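Local atomic coordinates of cellulase (PDB entry 5E09), a protein that probably hydrolyses internal beta-1,4-glucosidic bonds of cellulose, joining a family 5 glycoside hydrolase domain to carbohydrate-binding modules in a halophilic enzyme. Residues N258-A262 with N263-V267; A198-Q201 with D202-N205. All coordinates share one frame; numbering follows the deposited sequence.

Both contacts are local turns in the eight-stranded TIM barrel, contact 1 where helix 243-261 gives way to the loop before strand 267-272, contact 2 where helix 201-214 begins. Their centres lie about 13 Å apart, and the two helices touch: T259 OG1, which bonds the backbone O of R255, is also 3.1 Å from Q201 NE2, probably hydrogen-bonded, while the F260 ring reaches L204. Each contact is partly buried: F260 and V267 in one and L203 and L204 in the other are buried, whereas N258, A262, N263, S200 and D202 are exposed. Their polar chemistry differs: 258-262 and 263-267 meet through weak bonds and a water, 198-201 and 202-205 through regular helical bonds and a side-chain amide pair.

Contact 1: residues N258-A262 with N263-V267; sequences NTFTA and NGIPV
The ring of F260 meets I265 at its rim: CD1 of I265 lies near the ring plane, 3.8 Å from CD1 of F260, and the two side chains pass at a slant. Over one face of the ring, close to its centre, sits the methyl CG2 of T259, 3.9 Å above the plane. CG2 of V267 lies obliquely to the ring and touches CB of F260 at 3.6 Å. The same methyl borders T261, whose side chain runs at about a right angle to that of V267. With chi1 of -64° T261 turns OG1 back beside its own backbone N, where a water 2.5 Å from OG1 bridges to V267, whose backbone N donates to it. This is an alpha-to-beta connection of the TIM barrel, from the helix that follows the sixth strand into the seventh: the chain leaves helix 243-261, turns through G264 and enters strand 267-272. F260 and the branched aliphatics suit the layer between helices and barrel, where F260 also packs on L207 and A221. On the exposed side N263 folds its amide back toward the carbonyl of T259; ND2 gives a weak bond to O of T259 at 2.7 Å, bent to 129° at the hydrogen. A second weak bond runs from N of I265 to O of F260 at 3.2 Å.

Contact 2: residues A198-Q201 with D202-N205; sequences ATSQ and DLLN
L203 packs back against the loop that leads into its helix, its CD1 lying 3.7 Å from CB of A198 and its CG 3.9 Å from CB of S200. L204 turns toward 198-201 and is buried: its CG sits beside its own backbone N, which brings CD1 to 3.4 Å from O of T199. These leucines form the tight part, and the small A198 and S200 let the loop lie close to L203. The solvent side is at S200 and D202, an acid that suits the first turn of a helix. Between the two, partly exposed, the chain of Q201 bends at chi2 (52°) and carries NE2 to OD1 of N205, one turn on, at 2.8 Å. The donor stands above the carbonyl plane of N205, with the two amide planes 43° apart and the N-H angle only 134°. The backbone bonds of this first turn, L204 N to S200 O at 2.9 Å and N205 N to Q201 O, are straighter than the side-chain one. R255 of helix 243-261 touches both L204 and Q201. S200 takes the N-cap position without a capping bond from its side chain, at the start of helix 201-214, a peripheral helix of the TIM barrel entered from the loop after strand 190-193.

Contact 1: residues N258-A262 with N263-V267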
# COMPACT_ATOMS: atom_id res chain seq x y z
N ASN A 258 17.42 8.66 12.24
CA ASN A 258 18.42 9.62 12.70
C ASN A 258 17.81 10.91 13.20
O ASN A 258 18.23 11.45 14.23
CB ASN A 258 19.42 9.94 11.58
CG ASN A 258 20.15 8.71 11.09
OD1 ASN A 258 20.31 7.73 11.82
ND2 ASN A 258 20.60 8.75 9.84
N THR A 259 16.80 11.41 12.49
CA THR A 259 16.22 12.69 12.86
C THR A 259 15.36 12.62 14.12
O THR A 259 15.45 13.49 14.98
CB THR A 259 15.39 13.27 11.71
OG1 THR A 259 16.23 13.42 10.55
CG2 THR A 259 14.83 14.64 12.09
N PHE A 260 14.53 11.59 14.24
CA PHE A 260 13.56 11.53 15.33
C PHE A 260 13.83 10.44 16.37
O PHE A 260 14.07 10.74 17.55
CB PHE A 260 12.15 11.35 14.78
CG PHE A 260 11.67 12.51 13.96
CD1 PHE A 260 11.35 13.71 14.56
CD2 PHE A 260 11.51 12.38 12.59
CE1 PHE A 260 10.90 14.78 13.81
CE2 PHE A 260 11.05 13.44 11.83
CZ PHE A 260 10.75 14.64 12.44
N THR A 261 13.77 9.18 15.94
CA THR A 261 13.90 8.05 16.86
C THR A 261 15.22 8.06 17.64
O THR A 261 15.24 7.73 18.83
CB THR A 261 13.76 6.71 16.10
OG1 THR A 261 12.44 6.61 15.55
CG2 THR A 261 14.00 5.53 17.03
N ALA A 262 16.30 8.44 16.98
CA ALA A 262 17.61 8.52 17.62
C ALA A 262 17.60 9.52 18.78
O ALA A 262 18.23 9.30 19.81
CB ALA A 262 18.68 8.90 16.61
N ASN A 263 16.88 10.62 18.60
CA ASN A 263 16.59 11.54 19.69
C ASN A 263 15.33 11.05 20.39
O ASN A 263 14.84 9.96 20.10
CB ASN A 263 16.29 12.94 19.16
CG ASN A 263 17.42 13.48 18.30
OD1 ASN A 263 18.57 13.54 18.73
ND2 ASN A 263 17.10 13.87 17.07
N GLY A 264 14.78 11.82 21.30
CA GLY A 264 13.61 11.36 22.03
C GLY A 264 12.28 11.21 21.32
O GLY A 264 11.29 10.85 21.95
N ILE A 265 12.25 11.50 20.03
CA ILE A 265 10.96 11.45 19.33
C ILE A 265 10.55 10.17 18.61
O ILE A 265 11.21 9.75 17.65
CB ILE A 265 10.95 12.62 18.32
CG1 ILE A 265 11.51 13.89 18.98
CG2 ILE A 265 9.55 12.85 17.77
CD1 ILE A 265 11.55 15.09 18.07
N PRO A 266 9.45 9.56 19.05
CA PRO A 266 8.94 8.33 18.45
C PRO A 266 8.22 8.60 17.14
O PRO A 266 7.60 9.65 16.98
CB PRO A 266 7.98 7.80 19.51
CG PRO A 266 7.46 9.04 20.16
CD PRO A 266 8.60 10.02 20.17
N VAL A 267 8.30 7.65 16.21
CA VAL A 267 7.72 7.82 14.89
C VAL A 267 6.59 6.83 14.63
O VAL A 267 6.70 5.64 14.95
CB VAL A 267 8.80 7.67 13.79
CG1 VAL A 267 8.19 7.82 12.39
CG2 VAL A 267 9.92 8.68 14.00
O HOH W 1 10.56 5.75 17.04

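Contact 2: residues A198-Q201 with D202-N205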
# COMPACT_ATOMS: atom_id res chain seq x y z
N ALA A 198 5.77 13.53 3.96
CA ALA A 198 6.89 13.00 3.18
C ALA A 198 8.16 12.93 4.03
O ALA A 198 8.17 13.38 5.17
CB ALA A 198 7.12 13.85 1.95
N THR A 199 9.23 12.38 3.47
CA THR A 199 10.39 12.03 4.28
C THR A 199 11.70 12.68 3.86
O THR A 199 12.77 12.23 4.26
CB THR A 199 10.59 10.50 4.28
OG1 THR A 199 10.90 10.05 2.96
CG2 THR A 199 9.34 9.79 4.78
N SER A 200 11.63 13.75 3.08
CA SER A 200 12.82 14.52 2.74
C SER A 200 13.48 15.07 4.00
O SER A 200 12.80 15.44 4.95
CB SER A 200 12.47 15.67 1.79
OG SER A 200 11.84 15.18 0.62
N GLN A 201 14.81 15.11 4.00
CA GLN A 201 15.55 15.56 5.18
C GLN A 201 15.10 16.95 5.64
O GLN A 201 15.02 17.21 6.84
CB GLN A 201 17.05 15.56 4.90
CG GLN A 201 17.91 15.81 6.13
CD GLN A 201 17.57 14.89 7.29
OE1 GLN A 201 17.70 13.67 7.18
NE2 GLN A 201 17.11 15.46 8.39
N ASP A 202 14.78 17.84 4.70
CA ASP A 202 14.38 19.19 5.07
C ASP A 202 13.02 19.21 5.78
O ASP A 202 12.84 19.92 6.78
CB ASP A 202 14.34 20.11 3.85
CG ASP A 202 13.99 21.54 4.22
OD1 ASP A 202 14.77 22.17 4.97
OD2 ASP A 202 12.93 22.03 3.76
N LEU A 203 12.07 18.44 5.26
CA LEU A 203 10.77 18.32 5.89
C LEU A 203 10.90 17.71 7.29
O LEU A 203 10.30 18.19 8.26
CB LEU A 203 9.85 17.47 5.01
CG LEU A 203 9.77 17.93 3.55
CD1 LEU A 203 8.85 17.03 2.75
CD2 LEU A 203 9.32 19.38 3.45
N LEU A 204 11.71 16.66 7.39
CA LEU A 204 11.98 16.03 8.68
C LEU A 204 12.53 17.06 9.67
O LEU A 204 12.05 17.16 10.80
CB LEU A 204 12.96 14.87 8.53
CG LEU A 204 12.49 13.69 7.68
CD1 LEU A 204 13.58 12.64 7.57
CD2 LEU A 204 11.20 13.09 8.24
N ASN A 205 13.51 17.83 9.21
CA ASN A 205 14.13 18.86 10.05
C ASN A 205 13.14 19.89 10.53
O ASN A 205 13.19 20.30 11.69
CB ASN A 205 15.26 19.55 9.29
CG ASN A 205 16.48 18.68 9.14
OD1 ASN A 205 16.73 17.80 9.97
ND2 ASN A 205 17.26 18.91 8.09